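Local coordinates for apoptosis regulator ced-9 (Caenorhabditis elegans, PDB 1OHU), which restrains programmed cell death by sequestering the caspase activator CED-4, which it releases when EGL-1 binds and inhibits it, at residues A[46-51]-A[156-161]; A[12-17]-A[138-143]. The protein carries 3 engineered substitutions. One frame throughout, in Å; residues are numbered along the deposited sequence.

Overall arrangement
Both contacts belong to the all-helical Bcl-2 fold of CED-9, here a central piece of the protein, without its N-terminal and C-terminal ends. Contact 1 joins helix 44-71 to helix 154-172, in what is assigned as the BH2 motif; contact 2 joins helix 13-27, which carries the predicted BH4 motif, to helix 128-144. Along the chain the segments alternate, 12-17, 46-51, 138-143, 156-161, so two early helices are each paired with a late one. Their centres lie about 15 Å apart, and they meet directly where His-46 and Met-49 pack on Gly-15 and Phe-16. Residues far apart in sequence are thereby drawn into one continuous helical bundle.

Contact 1 (A[46-51]-A[156-161]); sequences HEMMRV and DFMTLG
Met-48 and Phe-157 both hold CG anti to the backbone N (chi1 177° and 169°), and each CB already heads for the other helix, which brings the selenomethionine chain and the ring together. CG of Met-48 comes within 3.9 Å of Phe-157 CE2. A second selenomethionine, Met-158, reaches Met-48 from the other helix with its SE, 3.6 Å from Met-48 CB, and its CE lies near the same carbon. Beyond CG the Met-48 chain bends, and Met-48 SE packs against the backbone of Gly-161, 3.8 Å from Gly-161 C. Glycine suits that position, since a CB there would point at Met-48 and sit tightly against the selenium. The Met-49 side chain crosses that of Phe-157 at about a right angle, its CE 3.9 Å from Phe-157 CZ.

The helices run at 43° to each other, their axes 10.7 Å apart, a separation that methionine, with its long, unbranched, flexible and apolar chain, is suited to bridge. This is helix packing within the Bcl-2 bundle, where the assigned BH2 segment of helix 154-172 lies against helix 44-71. Phe-157 also meets Trp-154 edge-to-face, while Met-49 continues onto Leu-104 and Ile-108 of helix 101-118.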
ATOM      1  N   HIS A  46       5.128  -3.434   9.546  1.00 44.75           N
ATOM      2  CA  HIS A  46       4.370  -2.261   9.114  1.00 43.38           C
ATOM      3  C   HIS A  46       5.369  -1.127   8.916  1.00 43.20           C
ATOM      4  O   HIS A  46       5.352  -0.424   7.905  1.00 41.74           O
ATOM      5  CB  HIS A  46       3.362  -1.808  10.182  1.00 41.59           C
ATOM      6  CG  HIS A  46       2.248  -2.775  10.436  1.00 37.99           C
ATOM      7  ND1 HIS A  46       1.841  -3.709   9.511  1.00 39.89           N
ATOM      8  CD2 HIS A  46       1.408  -2.899  11.491  1.00 36.61           C
ATOM      9  CE1 HIS A  46       0.796  -4.367   9.982  1.00 37.73           C
ATOM     10  NE2 HIS A  46       0.513  -3.893  11.181  1.00 37.49           N
ATOM     11  N   GLU A  47       6.232  -0.955   9.912  1.00 44.09           N
ATOM     12  CA  GLU A  47       7.244   0.089   9.888  1.00 45.15           C
ATOM     13  C   GLU A  47       8.214  -0.083   8.729  1.00 44.68           C
ATOM     14  O   GLU A  47       8.824   0.886   8.272  1.00 43.93           O
ATOM     15  CB  GLU A  47       7.977   0.123  11.229  1.00 47.09           C
ATOM     16  CG  GLU A  47       7.245   0.961  12.271  1.00 51.89           C
ATOM     17  CD  GLU A  47       7.628   0.622  13.699  1.00 55.60           C
ATOM     18  OE1 GLU A  47       8.839   0.521  13.997  1.00 59.95           O
ATOM     19  OE2 GLU A  47       6.709   0.465  14.534  1.00 57.57           O
HETATM   20  N   MSE A  48       8.345  -1.314   8.244  1.00 44.40           N
HETATM   21  CA  MSE A  48       9.220  -1.581   7.111  1.00 44.24           C
HETATM   22  C   MSE A  48       8.445  -1.280   5.838  1.00 43.41           C
HETATM   23  O   MSE A  48       9.034  -0.972   4.802  1.00 43.72           O
HETATM   24  CB  MSE A  48       9.676  -3.042   7.108  1.00 45.27           C
HETATM   25  CG  MSE A  48      10.545  -3.444   5.909  1.00 47.98           C
HETATM   26 SE   MSE A  48      12.212  -2.443   5.691  1.00 51.67          SE
HETATM   27  CE  MSE A  48      12.391  -1.665   7.454  1.00 47.12           C
HETATM   28  N   MSE A  49       7.119  -1.371   5.921  1.00 41.98           N
HETATM   29  CA  MSE A  49       6.266  -1.094   4.770  1.00 40.18           C
HETATM   30  C   MSE A  49       6.141   0.410   4.568  1.00 39.37           C
HETATM   31  O   MSE A  49       5.888   0.872   3.455  1.00 39.55           O
HETATM   32  CB  MSE A  49       4.875  -1.711   4.962  1.00 40.85           C
HETATM   33  CG  MSE A  49       3.911  -1.473   3.804  1.00 36.42           C
HETATM   34 SE   MSE A  49       4.528  -2.164   2.109  1.00 40.06          SE
HETATM   35  CE  MSE A  49       4.134  -4.036   2.371  1.00 37.64           C
ATOM     36  N   ARG A  50       6.326   1.171   5.644  1.00 38.18           N
ATOM     37  CA  ARG A  50       6.249   2.626   5.566  1.00 38.26           C
ATOM     38  C   ARG A  50       7.425   3.156   4.770  1.00 38.99           C
ATOM     39  O   ARG A  50       7.275   4.072   3.965  1.00 39.07           O
ATOM     40  CB  ARG A  50       6.277   3.259   6.956  1.00 36.83           C
ATOM     41  CG  ARG A  50       5.084   2.936   7.834  1.00 35.79           C
ATOM     42  CD  ARG A  50       5.204   3.642   9.183  1.00 34.67           C
ATOM     43  NE  ARG A  50       4.178   3.211  10.121  1.00 33.82           N
ATOM     44  CZ  ARG A  50       4.034   3.698  11.349  1.00 34.84           C
ATOM     45  NH1 ARG A  50       4.856   4.638  11.790  1.00 35.23           N
ATOM     46  NH2 ARG A  50       3.063   3.250  12.134  1.00 31.97           N
ATOM     47  N   VAL A  51       8.601   2.582   5.006  1.00 39.79           N
ATOM     48  CA  VAL A  51       9.803   3.004   4.300  1.00 39.21           C
ATOM     49  C   VAL A  51       9.723   2.589   2.844  1.00 38.76           C
ATOM     50  O   VAL A  51       9.973   3.388   1.946  1.00 39.61           O
ATOM     51  CB  VAL A  51      11.074   2.372   4.914  1.00 40.08           C
ATOM     52  CG1 VAL A  51      12.294   2.736   4.076  1.00 41.07           C
ATOM     53  CG2 VAL A  51      11.252   2.851   6.346  1.00 39.03           C
ATOM     54  N   ASP A 156      11.092 -13.369   4.155  1.00 62.19           N
ATOM     55  CA  ASP A 156      11.912 -13.125   2.979  1.00 62.67           C
ATOM     56  C   ASP A 156      11.769 -11.639   2.631  1.00 62.03           C
ATOM     57  O   ASP A 156      12.696 -11.012   2.116  1.00 62.14           O
ATOM     58  CB  ASP A 156      11.415 -13.996   1.825  1.00 64.08           C
ATOM     59  CG  ASP A 156      12.436 -14.143   0.724  1.00 66.09           C
ATOM     60  OD1 ASP A 156      12.804 -13.124   0.104  1.00 66.62           O
ATOM     61  OD2 ASP A 156      12.873 -15.287   0.481  1.00 68.79           O
ATOM     62  N   PHE A 157      10.595 -11.090   2.935  1.00 60.28           N
ATOM     63  CA  PHE A 157      10.285  -9.685   2.683  1.00 57.81           C
ATOM     64  C   PHE A 157      11.199  -8.769   3.489  1.00 55.61           C
ATOM     65  O   PHE A 157      11.815  -7.853   2.942  1.00 53.96           O
ATOM     66  CB  PHE A 157       8.821  -9.403   3.050  1.00 58.87           C
ATOM     67  CG  PHE A 157       8.461  -7.938   3.078  1.00 58.73           C
ATOM     68  CD1 PHE A 157       8.291  -7.222   1.898  1.00 59.05           C
ATOM     69  CD2 PHE A 157       8.288  -7.276   4.292  1.00 58.04           C
ATOM     70  CE1 PHE A 157       7.951  -5.867   1.927  1.00 58.50           C
ATOM     71  CE2 PHE A 157       7.949  -5.925   4.330  1.00 58.31           C
ATOM     72  CZ  PHE A 157       7.781  -5.220   3.146  1.00 58.31           C
HETATM   73  N   MSE A 158      11.280  -9.022   4.792  1.00 53.50           N
HETATM   74  CA  MSE A 158      12.108  -8.213   5.675  1.00 53.88           C
HETATM   75  C   MSE A 158      13.576  -8.214   5.272  1.00 53.99           C
HETATM   76  O   MSE A 158      14.249  -7.183   5.343  1.00 53.01           O
HETATM   77  CB  MSE A 158      11.963  -8.699   7.118  1.00 53.96           C
HETATM   78  CG  MSE A 158      10.577  -8.471   7.702  1.00 54.13           C
HETATM   79 SE   MSE A 158      10.064  -6.602   7.696  1.00 54.63          SE
HETATM   80  CE  MSE A 158      10.623  -6.082   9.474  1.00 49.90           C
ATOM     81  N   THR A 159      14.073  -9.371   4.851  1.00 54.27           N
ATOM     82  CA  THR A 159      15.466  -9.485   4.436  1.00 55.82           C
ATOM     83  C   THR A 159      15.735  -8.556   3.257  1.00 55.90           C
ATOM     84  O   THR A 159      16.651  -7.733   3.298  1.00 57.76           O
ATOM     85  CB  THR A 159      15.813 -10.929   4.030  1.00 56.38           C
ATOM     86  OG1 THR A 159      15.630 -11.796   5.157  1.00 55.25           O
ATOM     87  CG2 THR A 159      17.259 -11.015   3.545  1.00 55.83           C
ATOM     88  N   LEU A 160      14.934  -8.691   2.206  1.00 55.35           N
ATOM     89  CA  LEU A 160      15.080  -7.846   1.030  1.00 55.04           C
ATOM     90  C   LEU A 160      14.815  -6.387   1.384  1.00 54.52           C
ATOM     91  O   LEU A 160      15.465  -5.484   0.860  1.00 54.71           O
ATOM     92  CB  LEU A 160      14.118  -8.296  -0.076  1.00 55.56           C
ATOM     93  CG  LEU A 160      14.488  -9.547  -0.886  1.00 55.68           C
ATOM     94  CD1 LEU A 160      14.697 -10.733   0.036  1.00 56.26           C
ATOM     95  CD2 LEU A 160      13.388  -9.843  -1.896  1.00 54.26           C
ATOM     96  N   GLY A 161      13.864  -6.164   2.284  1.00 54.69           N
ATOM     97  CA  GLY A 161      13.529  -4.812   2.694  1.00 55.85           C
ATOM     98  C   GLY A 161      14.673  -4.036   3.322  1.00 57.04           C
ATOM     99  O   GLY A 161      15.002  -2.938   2.875  1.00 57.52           O
TER

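Contact 2 (A[12-17]-A[138-143]); sequences DIEGFV and FIKTRI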
ATOM      1  N   ASP A  12      -2.051  -9.848   9.094  1.00 37.48           N
ATOM      2  CA  ASP A  12      -3.174  -9.714   8.171  1.00 37.18           C
ATOM      3  C   ASP A  12      -2.903  -8.521   7.273  1.00 36.43           C
ATOM      4  O   ASP A  12      -2.409  -7.490   7.727  1.00 34.39           O
ATOM      5  CB  ASP A  12      -4.494  -9.499   8.917  1.00 36.38           C
ATOM      6  CG  ASP A  12      -4.964 -10.746   9.635  1.00 37.89           C
ATOM      7  OD1 ASP A  12      -4.898 -11.839   9.033  1.00 37.96           O
ATOM      8  OD2 ASP A  12      -5.407 -10.633  10.797  1.00 41.03           O
ATOM      9  N   ILE A  13      -3.218  -8.672   5.994  1.00 36.24           N
ATOM     10  CA  ILE A  13      -3.002  -7.608   5.037  1.00 36.67           C
ATOM     11  C   ILE A  13      -3.646  -6.288   5.466  1.00 35.40           C
ATOM     12  O   ILE A  13      -3.062  -5.228   5.271  1.00 35.87           O
ATOM     13  CB  ILE A  13      -3.502  -8.040   3.629  1.00 37.73           C
ATOM     14  CG1 ILE A  13      -2.295  -8.253   2.712  1.00 38.64           C
ATOM     15  CG2 ILE A  13      -4.469  -7.023   3.044  1.00 41.34           C
ATOM     16  CD1 ILE A  13      -1.330  -7.084   2.651  1.00 33.63           C
ATOM     17  N   GLU A  14      -4.833  -6.347   6.063  1.00 34.04           N
ATOM     18  CA  GLU A  14      -5.508  -5.127   6.497  1.00 32.35           C
ATOM     19  C   GLU A  14      -4.627  -4.267   7.376  1.00 31.71           C
ATOM     20  O   GLU A  14      -4.665  -3.034   7.290  1.00 31.44           O
ATOM     21  CB  GLU A  14      -6.796  -5.445   7.258  1.00 31.35           C
ATOM     22  CG  GLU A  14      -7.903  -5.965   6.372  1.00 32.44           C
ATOM     23  CD  GLU A  14      -7.655  -7.380   5.902  1.00 34.99           C
ATOM     24  OE1 GLU A  14      -8.327  -7.805   4.940  1.00 33.37           O
ATOM     25  OE2 GLU A  14      -6.800  -8.069   6.504  1.00 34.75           O
ATOM     26  N   GLY A  15      -3.841  -4.918   8.228  1.00 29.05           N
ATOM     27  CA  GLY A  15      -2.962  -4.194   9.125  1.00 28.68           C
ATOM     28  C   GLY A  15      -1.963  -3.326   8.386  1.00 29.11           C
ATOM     29  O   GLY A  15      -1.696  -2.199   8.798  1.00 30.86           O
ATOM     30  N   PHE A  16      -1.405  -3.844   7.296  1.00 30.02           N
ATOM     31  CA  PHE A  16      -0.436  -3.072   6.522  1.00 29.33           C
ATOM     32  C   PHE A  16      -1.125  -1.920   5.795  1.00 28.56           C
ATOM     33  O   PHE A  16      -0.630  -0.789   5.783  1.00 27.58           O
ATOM     34  CB  PHE A  16       0.268  -3.955   5.482  1.00 31.57           C
ATOM     35  CG  PHE A  16       1.179  -4.994   6.074  1.00 34.49           C
ATOM     36  CD1 PHE A  16       0.660  -6.151   6.649  1.00 35.02           C
ATOM     37  CD2 PHE A  16       2.561  -4.816   6.053  1.00 34.85           C
ATOM     38  CE1 PHE A  16       1.504  -7.116   7.195  1.00 36.81           C
ATOM     39  CE2 PHE A  16       3.415  -5.774   6.596  1.00 36.53           C
ATOM     40  CZ  PHE A  16       2.885  -6.927   7.168  1.00 36.37           C
ATOM     41  N   VAL A  17      -2.268  -2.212   5.185  1.00 26.35           N
ATOM     42  CA  VAL A  17      -2.998  -1.195   4.439  1.00 24.36           C
ATOM     43  C   VAL A  17      -3.435  -0.054   5.354  1.00 23.89           C
ATOM     44  O   VAL A  17      -3.231   1.113   5.032  1.00 24.46           O
ATOM     45  CB  VAL A  17      -4.224  -1.794   3.733  1.00 22.67           C
ATOM     46  CG1 VAL A  17      -4.861  -0.744   2.835  1.00 21.30           C
ATOM     47  CG2 VAL A  17      -3.818  -3.013   2.916  1.00 22.76           C
ATOM     48  N   PHE A 138      -7.563  -7.101  -3.071  1.00 32.31           N
ATOM     49  CA  PHE A 138      -6.760  -7.391  -4.251  1.00 33.15           C
ATOM     50  C   PHE A 138      -5.476  -8.126  -3.875  1.00 34.75           C
ATOM     51  O   PHE A 138      -5.112  -9.115  -4.509  1.00 36.68           O
ATOM     52  CB  PHE A 138      -6.436  -6.083  -4.982  1.00 32.74           C
ATOM     53  CG  PHE A 138      -5.823  -6.272  -6.339  1.00 32.45           C
ATOM     54  CD1 PHE A 138      -4.452  -6.462  -6.481  1.00 33.94           C
ATOM     55  CD2 PHE A 138      -6.615  -6.234  -7.481  1.00 31.04           C
ATOM     56  CE1 PHE A 138      -3.876  -6.606  -7.742  1.00 33.48           C
ATOM     57  CE2 PHE A 138      -6.053  -6.376  -8.746  1.00 32.26           C
ATOM     58  CZ  PHE A 138      -4.681  -6.562  -8.881  1.00 34.29           C
ATOM     59  N   ILE A 139      -4.812  -7.649  -2.828  1.00 34.10           N
ATOM     60  CA  ILE A 139      -3.562  -8.233  -2.356  1.00 35.14           C
ATOM     61  C   ILE A 139      -3.745  -9.587  -1.687  1.00 37.69           C
ATOM     62  O   ILE A 139      -2.900 -10.471  -1.829  1.00 39.00           O
ATOM     63  CB  ILE A 139      -2.849  -7.286  -1.364  1.00 33.61           C
ATOM     64  CG1 ILE A 139      -2.523  -5.960  -2.059  1.00 31.76           C
ATOM     65  CG2 ILE A 139      -1.571  -7.928  -0.855  1.00 35.05           C
ATOM     66  CD1 ILE A 139      -1.733  -4.994  -1.202  1.00 31.63           C
ATOM     67  N   LYS A 140      -4.841  -9.738  -0.950  1.00 39.68           N
ATOM     68  CA  LYS A 140      -5.159 -10.982  -0.257  1.00 41.79           C
ATOM     69  C   LYS A 140      -5.186 -12.161  -1.223  1.00 44.33           C
ATOM     70  O   LYS A 140      -4.490 -13.163  -1.038  1.00 44.54           O
ATOM     71  CB  LYS A 140      -6.533 -10.881   0.392  1.00 41.66           C
ATOM     72  CG  LYS A 140      -6.559 -10.334   1.784  1.00 40.76           C
ATOM     73  CD  LYS A 140      -7.979 -10.389   2.286  1.00 39.81           C
ATOM     74  CE  LYS A 140      -8.033 -10.305   3.786  1.00 39.87           C
ATOM     75  NZ  LYS A 140      -9.435 -10.231   4.241  1.00 39.71           N
ATOM     76  N   THR A 141      -6.033 -12.032  -2.238  1.00 46.07           N
ATOM     77  CA  THR A 141      -6.197 -13.051  -3.257  1.00 48.04           C
ATOM     78  C   THR A 141      -4.839 -13.434  -3.838  1.00 50.18           C
ATOM     79  O   THR A 141      -4.339 -14.536  -3.612  1.00 52.05           O
ATOM     80  CB  THR A 141      -7.085 -12.529  -4.393  1.00 47.76           C
ATOM     81  OG1 THR A 141      -8.264 -11.929  -3.841  1.00 45.15           O
ATOM     82  CG2 THR A 141      -7.478 -13.664  -5.320  1.00 48.32           C
ATOM     83  N   ARG A 142      -4.249 -12.503  -4.580  1.00 51.08           N
ATOM     84  CA  ARG A 142      -2.957 -12.709  -5.219  1.00 50.94           C
ATOM     85  C   ARG A 142      -1.928 -13.369  -4.305  1.00 52.57           C
ATOM     86  O   ARG A 142      -1.160 -14.215  -4.753  1.00 53.32           O
ATOM     87  CB  ARG A 142      -2.400 -11.375  -5.715  1.00 50.63           C
ATOM     88  CG  ARG A 142      -3.377 -10.534  -6.538  1.00 50.71           C
ATOM     89  CD  ARG A 142      -3.734 -11.204  -7.836  1.00 50.73           C
ATOM     90  NE  ARG A 142      -4.687 -10.440  -8.639  1.00 50.48           N
ATOM     91  CZ  ARG A 142      -5.864  -9.997  -8.204  1.00 50.26           C
ATOM     92  NH1 ARG A 142      -6.661  -9.324  -9.022  1.00 51.79           N
ATOM     93  NH2 ARG A 142      -6.239 -10.206  -6.950  1.00 49.88           N
ATOM     94  N   ILE A 143      -1.898 -12.989  -3.032  1.00 53.52           N
ATOM     95  CA  ILE A 143      -0.925 -13.580  -2.117  1.00 55.10           C
ATOM     96  C   ILE A 143      -1.251 -15.027  -1.773  1.00 57.44           C
ATOM     97  O   ILE A 143      -0.476 -15.936  -2.067  1.00 57.53           O
ATOM     98  CB  ILE A 143      -0.815 -12.790  -0.792  1.00 53.69           C
ATOM     99  CG1 ILE A 143      -0.159 -11.430  -1.036  1.00 54.50           C
ATOM    100  CG2 ILE A 143       0.009 -13.582   0.217  1.00 53.05           C
ATOM    101  CD1 ILE A 143       0.121 -10.640   0.240  1.00 53.07           C
TER
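Helix 13-17 and helix 138-143 run at 137° to each other with axes 10.7 Å apart, and the nearest alpha carbons are those of Ile-13 and Lys-140, 6.6 Å apart. Ile-13 enters from the first turn of its helix, its CD1 meeting Ile-139 CG2 at 3.6 Å, and the two side chains cross at about a right angle. Ile-139 holds CG2 anti to the backbone N, while CG1 lies anti to the carbonyl carbon (chi1 -61°); the former branch makes the touch. A looser contact joins Ile-13 CG1 to Ile-143 CD1 at 4.2 Å, one helical turn further along. Isoleucines suit this buried seam because their branched apolar side chains offer several carbons for contact and need no polar partner.

Here the predicted BH4 helix of the Bcl-2 fold packs against helix 128-144, and Ile-139 reaches on to Leu-104 and Ile-108 of helix 101-118. Toward the more exposed side, the apolar stem of Lys-140 passes Ile-13, its CG 4.1 Å from Ile-13 CG2, and its chain runs on extended to Glu-14. The Glu-14 chain bends at chi2 (73°) and crosses the lysine at about a right angle. Glu-14 OE1 and Lys-140 NZ, modelled 2.8 Å apart, form a salt bridge whose exact geometry is doubtful because OE1 is placed too close to the lysine chain. An alanine in place of Glu-14 would probably leave the Lys-140 ammonium without this charged partner and its chain freer to turn. Val-17 faces the same helix further along, touching Phe-132 and Ser-136.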